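Local coordinates for protein nicotinate-nucleotide diphosphorylase (Carboxylating) (Streptococcus pyogenes GA06023, PDB 5HUO) that probably catalyses the conversion of quinolinate and 5-phosphoribosyl 1-diphosphate into nicotinate mononucleotide, releasing carbon dioxide and diphosphate, in NAD(+) biosynthesis, at residues Phe85-Phe89 against Val131-Phe135; His138-Ala143 against Phe173-Val178; Phe72-Ala76 against Leu109-Asp113; Phe89-Val95 against Ser124-Glu129. All coordinates share one frame; numbering follows the deposited sequence.

Contact 1: residues Phe85-Phe89 against Val131-Phe135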
loop_
_atom_site.group_PDB
_atom_site.type_symbol
_atom_site.label_atom_id
_atom_site.label_comp_id
_atom_site.label_asym_id
_atom_site.label_seq_id
_atom_site.Cartn_x
_atom_site.Cartn_y
_atom_site.Cartn_z
ATOM N N PHE A 85 -0.507 -5.955 -22.545
ATOM C CA PHE A 85 0.230 -7.235 -22.770
ATOM C C PHE A 85 1.742 -7.039 -22.683
ATOM O O PHE A 85 2.429 -7.715 -21.934
ATOM C CB PHE A 85 -0.128 -7.817 -24.141
ATOM C CG PHE A 85 0.705 -8.981 -24.543
ATOM C CD1 PHE A 85 0.337 -10.256 -24.197
ATOM C CD2 PHE A 85 1.845 -8.804 -25.287
ATOM C CE1 PHE A 85 1.129 -11.335 -24.568
ATOM C CE2 PHE A 85 2.604 -9.868 -25.707
ATOM C CZ PHE A 85 2.267 -11.137 -25.339
ATOM N N GLN A 86 2.204 -6.048 -23.411
ATOM C CA GLN A 86 3.634 -5.746 -23.447
ATOM C C GLN A 86 4.190 -5.359 -22.068
ATOM O O GLN A 86 5.305 -5.720 -21.691
ATOM C CB GLN A 86 3.940 -4.619 -24.454
ATOM C CG GLN A 86 3.703 -5.063 -25.871
ATOM C CD GLN A 86 4.058 -4.025 -26.907
ATOM O OE1 GLN A 86 3.176 -3.524 -27.611
ATOM N NE2 GLN A 86 5.321 -3.679 -27.007
ATOM N N ARG A 87 3.403 -4.556 -21.366
ATOM C CA ARG A 87 3.857 -3.938 -20.102
ATOM C C ARG A 87 4.080 -4.975 -19.019
ATOM O O ARG A 87 4.941 -4.840 -18.193
ATOM C CB ARG A 87 2.853 -2.862 -19.652
ATOM C CG ARG A 87 3.310 -2.092 -18.437
ATOM C CD ARG A 87 4.600 -1.351 -18.668
ATOM N NE ARG A 87 4.960 -0.551 -17.528
ATOM C CZ ARG A 87 6.200 -0.186 -17.202
ATOM N NH1 ARG A 87 6.435 0.493 -16.102
ATOM N NH2 ARG A 87 7.221 -0.486 -17.934
ATOM N N VAL A 88 3.331 -6.042 -19.076
ATOM C CA VAL A 88 3.520 -7.140 -18.120
ATOM C C VAL A 88 4.965 -7.639 -18.176
ATOM O O VAL A 88 5.596 -7.867 -17.133
ATOM C CB VAL A 88 2.579 -8.313 -18.381
ATOM C CG1 VAL A 88 2.899 -9.476 -17.469
ATOM C CG2 VAL A 88 1.141 -7.910 -18.175
ATOM N N PHE A 89 5.484 -7.810 -19.383
ATOM C CA PHE A 89 6.900 -8.290 -19.571
ATOM C C PHE A 89 7.911 -7.260 -19.107
ATOM O O PHE A 89 8.832 -7.543 -18.415
ATOM C CB PHE A 89 7.197 -8.629 -21.029
ATOM C CG PHE A 89 6.385 -9.753 -21.563
ATOM C CD1 PHE A 89 6.793 -11.048 -21.406
ATOM C CD2 PHE A 89 5.163 -9.508 -22.188
ATOM C CE1 PHE A 89 6.008 -12.097 -21.853
ATOM C CE2 PHE A 89 4.369 -10.545 -22.648
ATOM C CZ PHE A 89 4.811 -11.841 -22.491
ATOM N N VAL A 131 -0.160 -14.233 -17.416
ATOM C CA VAL A 131 -0.730 -12.958 -16.940
ATOM C C VAL A 131 -0.932 -11.998 -18.096
ATOM O O VAL A 131 -1.959 -11.367 -18.227
ATOM C CB VAL A 131 0.160 -12.297 -15.856
ATOM C CG1 VAL A 131 -0.264 -10.871 -15.606
ATOM C CG2 VAL A 131 0.065 -13.098 -14.570
ATOM N N ALA A 132 0.082 -11.923 -18.928
ATOM C CA ALA A 132 0.021 -11.073 -20.102
ATOM C C ALA A 132 -1.161 -11.473 -20.978
ATOM O O ALA A 132 -1.989 -10.625 -21.327
ATOM C CB ALA A 132 1.281 -11.110 -20.881
ATOM N N LEU A 133 -1.276 -12.765 -21.269
ATOM C CA LEU A 133 -2.397 -13.259 -22.095
ATOM C C LEU A 133 -3.754 -13.048 -21.464
ATOM O O LEU A 133 -4.709 -12.698 -22.111
ATOM C CB LEU A 133 -2.215 -14.743 -22.402
ATOM C CG LEU A 133 -1.140 -15.104 -23.443
ATOM C CD1 LEU A 133 -0.944 -16.594 -23.460
ATOM C CD2 LEU A 133 -1.485 -14.611 -24.842
ATOM N N ASN A 134 -3.831 -13.281 -20.181
ATOM C CA ASN A 134 -5.070 -13.059 -19.450
ATOM C C ASN A 134 -5.583 -11.641 -19.652
ATOM O O ASN A 134 -6.769 -11.439 -19.904
ATOM C CB ASN A 134 -4.895 -13.355 -17.963
ATOM C CG ASN A 134 -4.864 -14.855 -17.656
ATOM O OD1 ASN A 134 -5.091 -15.673 -18.523
ATOM N ND2 ASN A 134 -4.598 -15.211 -16.417
ATOM N N PHE A 135 -4.695 -10.648 -19.606
ATOM C CA PHE A 135 -5.127 -9.275 -19.897
ATOM C C PHE A 135 -5.582 -9.181 -21.337
ATOM O O PHE A 135 -6.681 -8.798 -21.611
ATOM C CB PHE A 135 -4.047 -8.249 -19.605
ATOM C CG PHE A 135 -3.981 -7.833 -18.158
ATOM C CD1 PHE A 135 -4.850 -6.931 -17.654
ATOM C CD2 PHE A 135 -3.023 -8.409 -17.282
ATOM C CE1 PHE A 135 -4.820 -6.596 -16.322
ATOM C CE2 PHE A 135 -2.979 -8.052 -15.950
ATOM C CZ PHE A 135 -3.886 -7.137 -15.473
#
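Ala132 sets its methyl group into a pocket of larger side chains presented by Phe85, Val88 and Phe89, a clear instance of a small residue bringing two helices close. Its CB lies 3.6 Å from Phe85 CD1 and equally near Phe89 CE2, meeting both rings at a slant. Val88 completes the pocket, its CB 4.0 Å from Ala132 CB. The two valine branches then divide the work. CG1 of Val88, anti to its own backbone N, meets CG1 of Val131 at 3.9 Å, while CG2 lies over Ala132 CA and extends more loosely toward the Phe135 ring. The two valine side chains run across one another at a slant. At the other margin the Phe85 ring points an edge at the backbone N of Leu133, and its CE1 comes within 4.2 Å of Leu133 CD2.

What positions these groups lies partly within segment 85-89 itself. Phe89 brings CE2 over one face of the Phe85 ring, off its centre, in an edge-to-face pair that holds both rings beside the alanine. The short axes pass 8.4 Å apart and run nearly antiparallel, at 161°.

Further out, Asn134 continues into the assembly by a hydrogen bond to Arg164 O of the second subunit. Leu42 of helix 35-49 packs on Val88 and Phe135. Leu116 and Ile118 of strand 114-119, with Met306 of strand 304-311, pack against Phe85. The contact thus joins helices 82-92 and 122-153 as a layer upon the antiparallel sheet.

Contact 2: residues His138-Ala143 against Phe173-Val178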
loop_
_atom_site.group_PDB
_atom_site.type_symbol
_atom_site.label_atom_id
_atom_site.label_comp_id
_atom_site.label_asym_id
_atom_site.label_seq_id
_atom_site.Cartn_x
_atom_site.Cartn_y
_atom_site.Cartn_z
ATOM N N HIS A 138 -8.828 -10.977 -22.339
ATOM C CA HIS A 138 -10.040 -10.386 -21.698
ATOM C C HIS A 138 -10.457 -9.087 -22.418
ATOM O O HIS A 138 -11.638 -8.897 -22.761
ATOM C CB HIS A 138 -9.746 -10.105 -20.214
ATOM C CG HIS A 138 -10.863 -9.475 -19.460
ATOM N ND1 HIS A 138 -11.977 -10.169 -19.072
ATOM C CD2 HIS A 138 -11.039 -8.215 -18.985
ATOM C CE1 HIS A 138 -12.804 -9.372 -18.402
ATOM N NE2 HIS A 138 -12.260 -8.172 -18.339
ATOM N N LEU A 139 -9.471 -8.225 -22.653
ATOM C CA LEU A 139 -9.740 -6.956 -23.239
ATOM C C LEU A 139 -10.133 -7.142 -24.725
ATOM O O LEU A 139 -11.016 -6.430 -25.240
ATOM C CB LEU A 139 -8.549 -6.012 -23.073
ATOM C CG LEU A 139 -8.204 -5.717 -21.624
ATOM C CD1 LEU A 139 -7.058 -4.740 -21.545
ATOM C CD2 LEU A 139 -9.336 -5.111 -20.872
ATOM N N SER A 140 -9.455 -8.032 -25.431
ATOM C CA SER A 140 -9.789 -8.248 -26.842
ATOM C C SER A 140 -11.198 -8.842 -27.003
ATOM O O SER A 140 -11.924 -8.588 -27.929
ATOM C CB SER A 140 -8.730 -9.138 -27.499
ATOM O OG SER A 140 -7.476 -8.441 -27.599
ATOM N N GLY A 141 -11.564 -9.633 -26.025
ATOM C CA GLY A 141 -12.922 -10.212 -25.927
ATOM C C GLY A 141 -13.990 -9.169 -25.821
ATOM O O GLY A 141 -14.990 -9.217 -26.543
ATOM N N ILE A 142 -13.733 -8.171 -24.982
ATOM C CA ILE A 142 -14.667 -7.054 -24.811
ATOM C C ILE A 142 -14.736 -6.203 -26.064
ATOM O O ILE A 142 -15.822 -5.802 -26.512
ATOM C CB ILE A 142 -14.285 -6.206 -23.591
ATOM C CG1 ILE A 142 -14.609 -6.997 -22.321
ATOM C CG2 ILE A 142 -15.030 -4.879 -23.572
ATOM C CD1 ILE A 142 -14.016 -6.383 -21.058
ATOM N N ALA A 143 -13.571 -5.895 -26.614
ATOM C CA ALA A 143 -13.511 -5.035 -27.839
ATOM C C ALA A 143 -14.278 -5.700 -28.981
ATOM O O ALA A 143 -15.119 -5.083 -29.631
ATOM C CB ALA A 143 -12.102 -4.765 -28.234
ATOM N N PHE A 173 -9.831 -0.635 -17.566
ATOM C CA PHE A 173 -9.295 -1.461 -18.664
ATOM C C PHE A 173 -10.467 -1.857 -19.549
ATOM O O PHE A 173 -10.370 -1.867 -20.772
ATOM C CB PHE A 173 -8.600 -2.751 -18.168
ATOM C CG PHE A 173 -7.329 -2.537 -17.388
ATOM C CD1 PHE A 173 -7.353 -2.231 -16.069
ATOM C CD2 PHE A 173 -6.115 -2.714 -17.957
ATOM C CE1 PHE A 173 -6.179 -2.027 -15.351
ATOM C CE2 PHE A 173 -4.950 -2.488 -17.253
ATOM C CZ PHE A 173 -4.978 -2.135 -15.945
ATOM N N GLU A 174 -11.564 -2.191 -18.930
ATOM C CA GLU A 174 -12.767 -2.599 -19.651
ATOM C C GLU A 174 -13.360 -1.423 -20.401
ATOM O O GLU A 174 -13.755 -1.535 -21.530
ATOM C CB GLU A 174 -13.766 -3.241 -18.701
ATOM C CG GLU A 174 -13.182 -4.515 -18.088
ATOM C CD GLU A 174 -14.153 -5.287 -17.222
ATOM O OE1 GLU A 174 -15.155 -4.701 -16.698
ATOM O OE2 GLU A 174 -13.931 -6.506 -17.045
ATOM N N LYS A 175 -13.349 -0.260 -19.791
ATOM C CA LYS A 175 -13.869 0.946 -20.457
ATOM C C LYS A 175 -13.049 1.171 -21.706
ATOM O O LYS A 175 -13.569 1.603 -22.733
ATOM C CB LYS A 175 -13.812 2.150 -19.529
ATOM C CG LYS A 175 -14.789 2.018 -18.356
ATOM C CD LYS A 175 -16.129 2.700 -18.631
ATOM C CE LYS A 175 -17.149 2.338 -17.564
ATOM N NZ LYS A 175 -18.433 3.065 -17.731
ATOM N N TYR A 176 -11.742 0.955 -21.592
ATOM C CA TYR A 176 -10.832 1.224 -22.689
ATOM C C TYR A 176 -11.201 0.276 -23.843
ATOM O O TYR A 176 -11.308 0.714 -24.994
ATOM C CB TYR A 176 -9.357 1.054 -22.245
ATOM C CG TYR A 176 -8.355 0.990 -23.380
ATOM C CD1 TYR A 176 -8.039 2.124 -24.132
ATOM C CD2 TYR A 176 -7.765 -0.231 -23.745
ATOM C CE1 TYR A 176 -7.155 2.051 -25.207
ATOM C CE2 TYR A 176 -6.845 -0.282 -24.779
ATOM C CZ TYR A 176 -6.571 0.871 -25.526
ATOM O OH TYR A 176 -5.736 0.801 -26.592
ATOM N N ALA A 177 -11.328 -1.008 -23.535
ATOM C CA ALA A 177 -11.648 -2.024 -24.532
ATOM C C ALA A 177 -12.939 -1.746 -25.290
ATOM O O ALA A 177 -13.024 -1.970 -26.502
ATOM C CB ALA A 177 -11.791 -3.375 -23.867
ATOM N N VAL A 178 -13.935 -1.274 -24.584
ATOM C CA VAL A 178 -15.141 -0.807 -25.233
ATOM C C VAL A 178 -14.857 0.334 -26.263
ATOM O O VAL A 178 -15.429 0.352 -27.336
ATOM C CB VAL A 178 -16.163 -0.307 -24.201
ATOM C CG1 VAL A 178 -17.339 0.408 -24.886
ATOM C CG2 VAL A 178 -16.650 -1.466 -23.349
#
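His138 and Glu174 meet edge-on: NE2 of the imidazole donates to OE2 of the carboxylate at 2.7 Å. The acceptor lies almost exactly in the ring plane, and the bond is moderately straight, 154° at the hydrogen. OE2 receives it on its anti lone pair, the one directed away from the other carboxylate oxygen. Ring and carboxylate are nearly coplanar, although the side chains as wholes approach at a slant. The histidine reaches across because its CG is anti to the backbone N (chi1 178°), and the glutamate answers with a chain extended beyond CG.

Ile142 lies crosswise to that glutamate at about a right angle, its CD1 3.6 Å from Glu174 CG. Its other branch turns to the neighbouring turn of helix: CG2 packs 3.6 Å from Ala177 CB and 3.8 Å from Val178 CG2. On the far flank Leu139 crosses Phe173 aslant, putting CD2 3.7 Å from Phe173 CB and CD1 at the edge of the ring. Between these flanks Ala177 allows close approach, and the short axes pass 8.1 Å apart at 42°. Ala143 CA faces Ala177 O in a CA-H...O contact.

The contact ties helix 122-153, which runs on from the N-terminal family region, to helix 171-180 of the C-terminal one. Thr167 OG1 also hydrogen-bonds OE2, so two partners grip that oxygen, which probably limits rotation of the carboxylate. In an interface whose other side-chain contacts are mostly apolar, this directional, in-plane bond probably helps to fix how the two helices are set against each other.

Contact 3: residues Phe72-Ala76 against Leu109-Asp113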
loop_
_atom_site.group_PDB
_atom_site.type_symbol
_atom_site.label_atom_id
_atom_site.label_comp_id
_atom_site.label_asym_id
_atom_site.label_seq_id
_atom_site.Cartn_x
_atom_site.Cartn_y
_atom_site.Cartn_z
ATOM N N PHE A 72 0.288 -15.253 -31.270
ATOM C CA PHE A 72 -0.617 -15.551 -32.357
ATOM C C PHE A 72 -2.070 -15.343 -31.945
ATOM O O PHE A 72 -2.499 -15.766 -30.870
ATOM C CB PHE A 72 -0.465 -17.005 -32.823
ATOM C CG PHE A 72 0.797 -17.271 -33.565
ATOM C CD1 PHE A 72 0.924 -16.850 -34.893
ATOM C CD2 PHE A 72 1.857 -17.962 -32.967
ATOM C CE1 PHE A 72 2.113 -17.044 -35.573
ATOM C CE2 PHE A 72 3.017 -18.181 -33.663
ATOM C CZ PHE A 72 3.148 -17.715 -34.956
ATOM N N ALA A 73 -2.821 -14.723 -32.824
ATOM C CA ALA A 73 -4.245 -14.692 -32.658
ATOM C C ALA A 73 -4.774 -16.062 -32.998
ATOM O O ALA A 73 -4.350 -16.657 -33.976
ATOM C CB ALA A 73 -4.868 -13.646 -33.572
ATOM N N LYS A 74 -5.728 -16.554 -32.228
ATOM C CA LYS A 74 -6.310 -17.888 -32.467
ATOM C C LYS A 74 -7.787 -17.893 -32.777
ATOM O O LYS A 74 -8.422 -18.934 -32.847
ATOM C CB LYS A 74 -6.008 -18.773 -31.286
ATOM C CG LYS A 74 -4.554 -19.199 -31.314
ATOM C CD LYS A 74 -4.395 -20.340 -32.341
ATOM C CE LYS A 74 -2.988 -20.461 -33.000
ATOM N NZ LYS A 74 -2.100 -21.467 -32.293
ATOM N N GLU A 75 -8.322 -16.711 -33.040
ATOM C CA GLU A 75 -9.755 -16.502 -33.162
ATOM C C GLU A 75 -9.988 -15.111 -33.745
ATOM O O GLU A 75 -9.245 -14.190 -33.450
ATOM C CB GLU A 75 -10.370 -16.601 -31.760
ATOM C CG GLU A 75 -11.877 -16.512 -31.703
ATOM C CD GLU A 75 -12.427 -16.685 -30.308
ATOM O OE1 GLU A 75 -11.660 -16.941 -29.351
ATOM O OE2 GLU A 75 -13.650 -16.593 -30.165
ATOM N N ALA A 76 -11.022 -14.975 -34.544
ATOM C CA ALA A 76 -11.307 -13.734 -35.216
ATOM C C ALA A 76 -12.035 -12.749 -34.320
ATOM O O ALA A 76 -12.913 -13.133 -33.543
ATOM C CB ALA A 76 -12.118 -13.979 -36.457
ATOM N N LEU A 109 -8.545 -9.002 -36.308
ATOM C CA LEU A 109 -7.702 -10.205 -36.203
ATOM C C LEU A 109 -8.374 -11.404 -36.864
ATOM O O LEU A 109 -9.613 -11.547 -36.932
ATOM C CB LEU A 109 -7.460 -10.590 -34.777
ATOM C CG LEU A 109 -6.816 -9.567 -33.878
ATOM C CD1 LEU A 109 -6.965 -9.935 -32.420
ATOM C CD2 LEU A 109 -5.377 -9.430 -34.244
ATOM N N THR A 110 -7.522 -12.239 -37.400
ATOM C CA THR A 110 -7.931 -13.501 -37.959
ATOM C C THR A 110 -7.025 -14.538 -37.410
ATOM O O THR A 110 -5.824 -14.312 -37.332
ATOM C CB THR A 110 -7.743 -13.485 -39.478
ATOM O OG1 THR A 110 -8.515 -12.432 -40.021
ATOM C CG2 THR A 110 -8.197 -14.757 -40.097
ATOM N N SER A 111 -7.570 -15.704 -37.140
ATOM C CA SER A 111 -6.785 -16.786 -36.588
ATOM C C SER A 111 -5.546 -17.118 -37.432
ATOM O O SER A 111 -5.604 -17.261 -38.659
ATOM C CB SER A 111 -7.636 -18.035 -36.409
ATOM O OG SER A 111 -6.850 -19.131 -36.011
ATOM N N GLY A 112 -4.438 -17.253 -36.702
ATOM C CA GLY A 112 -3.131 -17.542 -37.246
ATOM C C GLY A 112 -2.274 -16.320 -37.413
ATOM O O GLY A 112 -1.108 -16.441 -37.796
ATOM N N ASP A 113 -2.853 -15.138 -37.184
ATOM C CA ASP A 113 -2.116 -13.869 -37.373
ATOM C C ASP A 113 -0.987 -13.725 -36.356
ATOM O O ASP A 113 -1.165 -14.002 -35.182
ATOM C CB ASP A 113 -3.010 -12.689 -37.166
ATOM C CG ASP A 113 -3.891 -12.429 -38.291
ATOM O OD1 ASP A 113 -3.852 -13.237 -39.274
ATOM O OD2 ASP A 113 -4.652 -11.418 -38.189
#
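Phe72 lies against the turn that carries Gly112 and Asp113, and its atoms meet carbonyl oxygens in succession. CB is 3.9 Å from Asp113 O. The first torsion (chi1 -72°) sets CG opposite the carbonyl carbon and beside the backbone N, laying the ring along the turn, and CG passes the same oxygen slightly farther off. CD1 meets two carbonyl oxygens, Gly112 O at 3.6 Å, at the ring's edge, and Asp113 O, oblique to the ring. CE1 still skirts Gly112 O at 4.0 Å. Leu114 of the next strand also packs against this ring.

The backbone beside it carries the bonding. Ala73 N donates to Asp113 O at 3.0 Å, in the carbonyl plane, and Ala73 O accepts from Gly112 N at 2.8 Å, the donor tilted out of the carbonyl plane of Ala73. Ala73 CB packs on Leu109 CB, while Ser111 CB rests on the backbone of Lys74 and Glu75.

Thr110 to Asp113 form a type II turn whose third position is Gly112, with a positive phi of 98°. Ala73 bonding to both Gly112 and Asp113 fits a G1 beta bulge, the familiar companion of such a turn, here leading into the antiparallel pairing of strands 66-73 and 114-119.

Contact 4: residues Phe89-Val95 against Ser124-Glu129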
loop_
_atom_site.group_PDB
_atom_site.type_symbol
_atom_site.label_atom_id
_atom_site.label_comp_id
_atom_site.label_asym_id
_atom_site.label_seq_id
_atom_site.Cartn_x
_atom_site.Cartn_y
_atom_site.Cartn_z
ATOM N N PHE A 89 5.484 -7.810 -19.383
ATOM C CA PHE A 89 6.900 -8.290 -19.571
ATOM C C PHE A 89 7.911 -7.260 -19.107
ATOM O O PHE A 89 8.832 -7.543 -18.415
ATOM C CB PHE A 89 7.197 -8.629 -21.029
ATOM C CG PHE A 89 6.385 -9.753 -21.563
ATOM C CD1 PHE A 89 6.793 -11.048 -21.406
ATOM C CD2 PHE A 89 5.163 -9.508 -22.188
ATOM C CE1 PHE A 89 6.008 -12.097 -21.853
ATOM C CE2 PHE A 89 4.369 -10.545 -22.648
ATOM C CZ PHE A 89 4.811 -11.841 -22.491
ATOM N N THR A 90 7.654 -6.042 -19.474
ATOM C CA THR A 90 8.543 -4.920 -19.222
ATOM C C THR A 90 8.707 -4.517 -17.742
ATOM O O THR A 90 9.756 -4.058 -17.333
ATOM C CB THR A 90 8.041 -3.740 -20.042
ATOM O OG1 THR A 90 8.342 -4.031 -21.394
ATOM C CG2 THR A 90 8.741 -2.535 -19.727
ATOM N N LEU A 91 7.656 -4.654 -16.957
ATOM C CA LEU A 91 7.756 -4.501 -15.499
ATOM C C LEU A 91 8.593 -5.594 -14.820
ATOM O O LEU A 91 9.243 -5.352 -13.811
ATOM C CB LEU A 91 6.396 -4.593 -14.881
ATOM C CG LEU A 91 5.477 -3.414 -15.094
ATOM C CD1 LEU A 91 4.091 -3.825 -14.613
ATOM C CD2 LEU A 91 5.964 -2.204 -14.325
ATOM N N PHE A 92 8.583 -6.775 -15.418
ATOM C CA PHE A 92 9.274 -7.952 -14.886
ATOM C C PHE A 92 10.769 -8.019 -15.239
ATOM O O PHE A 92 11.593 -8.418 -14.416
ATOM C CB PHE A 92 8.595 -9.209 -15.413
ATOM C CG PHE A 92 8.983 -10.479 -14.696
ATOM C CD1 PHE A 92 8.340 -10.871 -13.530
ATOM C CD2 PHE A 92 9.969 -11.293 -15.213
ATOM C CE1 PHE A 92 8.701 -12.046 -12.866
ATOM C CE2 PHE A 92 10.335 -12.468 -14.567
ATOM C CZ PHE A 92 9.700 -12.856 -13.386
ATOM N N ASP A 93 11.108 -7.631 -16.453
ATOM C CA ASP A 93 12.457 -7.804 -16.951
ATOM C C ASP A 93 12.684 -6.945 -18.192
ATOM O O ASP A 93 11.829 -6.210 -18.601
ATOM C CB ASP A 93 12.710 -9.311 -17.225
ATOM C CG ASP A 93 14.203 -9.658 -17.384
ATOM O OD1 ASP A 93 15.054 -8.911 -16.840
ATOM O OD2 ASP A 93 14.549 -10.595 -18.127
ATOM N N GLU A 94 13.880 -7.036 -18.754
ATOM C CA GLU A 94 14.227 -6.320 -19.975
ATOM C C GLU A 94 13.794 -7.170 -21.138
ATOM O O GLU A 94 14.282 -8.281 -21.341
ATOM C CB GLU A 94 15.703 -6.044 -20.052
ATOM C CG GLU A 94 16.156 -4.922 -19.143
ATOM C CD GLU A 94 17.204 -4.027 -19.789
ATOM O OE1 GLU A 94 18.072 -3.527 -19.050
ATOM O OE2 GLU A 94 17.166 -3.795 -21.026
ATOM N N VAL A 95 12.803 -6.675 -21.847
ATOM C CA VAL A 95 12.177 -7.425 -22.901
ATOM C C VAL A 95 11.907 -6.488 -24.019
ATOM O O VAL A 95 11.433 -5.385 -23.807
ATOM C CB VAL A 95 10.854 -8.058 -22.433
ATOM C CG1 VAL A 95 10.123 -8.749 -23.572
ATOM C CG2 VAL A 95 11.103 -9.076 -21.321
ATOM N N SER A 124 11.934 -14.916 -18.329
ATOM C CA SER A 124 10.997 -13.800 -18.379
ATOM C C SER A 124 9.820 -14.058 -19.327
ATOM O O SER A 124 8.701 -13.664 -19.039
ATOM C CB SER A 124 11.684 -12.523 -18.801
ATOM O OG SER A 124 12.860 -12.382 -18.047
ATOM N N LEU A 125 10.078 -14.747 -20.417
ATOM C CA LEU A 125 9.031 -14.973 -21.370
ATOM C C LEU A 125 8.001 -15.937 -20.852
ATOM O O LEU A 125 6.785 -15.697 -20.957
ATOM C CB LEU A 125 9.575 -15.460 -22.689
ATOM C CG LEU A 125 10.643 -14.523 -23.336
ATOM C CD1 LEU A 125 11.198 -15.196 -24.562
ATOM C CD2 LEU A 125 10.154 -13.170 -23.696
ATOM N N LEU A 126 8.452 -17.029 -20.264
ATOM C CA LEU A 126 7.520 -18.065 -19.835
ATOM C C LEU A 126 6.795 -17.718 -18.551
ATOM O O LEU A 126 5.647 -18.021 -18.389
ATOM C CB LEU A 126 8.227 -19.387 -19.691
ATOM C CG LEU A 126 8.907 -19.876 -20.958
ATOM C CD1 LEU A 126 9.403 -21.299 -20.794
ATOM C CD2 LEU A 126 7.991 -19.794 -22.166
ATOM N N THR A 127 7.471 -17.050 -17.657
ATOM C CA THR A 127 6.879 -16.714 -16.405
ATOM C C THR A 127 5.829 -15.642 -16.596
ATOM O O THR A 127 4.837 -15.599 -15.878
ATOM C CB THR A 127 7.974 -16.266 -15.395
ATOM O OG1 THR A 127 8.805 -17.390 -15.128
ATOM C CG2 THR A 127 7.401 -15.832 -14.080
ATOM N N CYS A 128 6.086 -14.698 -17.482
ATOM C CA CYS A 128 5.121 -13.585 -17.713
ATOM C C CYS A 128 3.929 -13.916 -18.631
ATOM O O CYS A 128 2.990 -13.151 -18.701
ATOM C CB CYS A 128 5.825 -12.357 -18.285
ATOM S SG CYS A 128 6.849 -11.536 -17.095
ATOM N N GLU A 129 4.019 -15.022 -19.334
ATOM C CA GLU A 129 3.103 -15.351 -20.408
ATOM C C GLU A 129 1.605 -15.317 -20.043
ATOM O O GLU A 129 0.819 -14.622 -20.648
ATOM C CB GLU A 129 3.484 -16.710 -20.948
ATOM C CG GLU A 129 2.451 -17.409 -21.817
ATOM C CD GLU A 129 2.942 -18.796 -22.284
ATOM O OE1 GLU A 129 2.099 -19.564 -22.810
ATOM O OE2 GLU A 129 4.173 -19.104 -22.109
#
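Sulfur-aromatic packing links Phe92 to Cys128, whose SG stands 3.9 Å from the centroid of the phenylalanine ring and 34° off its normal, neither squarely over the face nor at the edge. The ring is brought there by a first torsion that places CG anti to the backbone N (chi1 -166°). The same sulfur makes a more distant, oblique approach to the ring of Phe89.

Apolar contacts adjoin this pair. Phe92 CZ meets Thr127 CG2 at 3.8 Å, the two side chains crossing at about a right angle, and CE2 lies near Ser124 CA. Phe89 turns its other flank to this part of helix 122-153, with CD1 3.5 Å from Cys128 CB. Val95 extends the packing past the helix, with CG1 4.4 Å from Leu125 CD2 and CG2 beside Ser124 CB. Of a different kind is the approach of the Phe89 ring edge to the carbonyl oxygens of Ser124 and Leu125.

Polar bonding is confined to the margin, where Ser124 OG donates to Asp93 OD2. The modelled separation is very short, so its exact length is doubtful. Ser121 OG also hydrogen-bonds Ser124 OG and, weakly, Asp93 OD2, linking the start of helix 122-153 with the chain that follows Phe92. Thr127 directs its hydroxyl elsewhere, to Asp54 and to Arg123 O.

Leu125 and Val95 both reach Ile118 of strand 114-119. This is the helix-on-sheet packing of a two-layer alpha/beta sandwich, consistent with the N-terminal domain of quinolinate phosphoribosyltransferases, where the chain passes from helix 82-92 toward strand 95-98.

Contacts 1 and 4 are consecutive parts of one interface between helices 82-92 and 122-153; they share Phe89, and their centres lie about 9 Å apart. Contact 1 is buried and wholly apolar, whereas contact 4, farther from the chain centre, is partly buried and adds sulfur-aromatic packing and a marginal hydroxyl-carboxylate bond. Helix 122-153 continues to contact 2, close to the chain centre and also buried, yet carrying a histidine-carboxylate bond; Phe135 of contact 1 touches Phe173 of contact 2. Contact 3 differs most: a surface contact held mainly by backbone bonds, it touches none of the others, its centre about 17 Å from those of contacts 1 and 2.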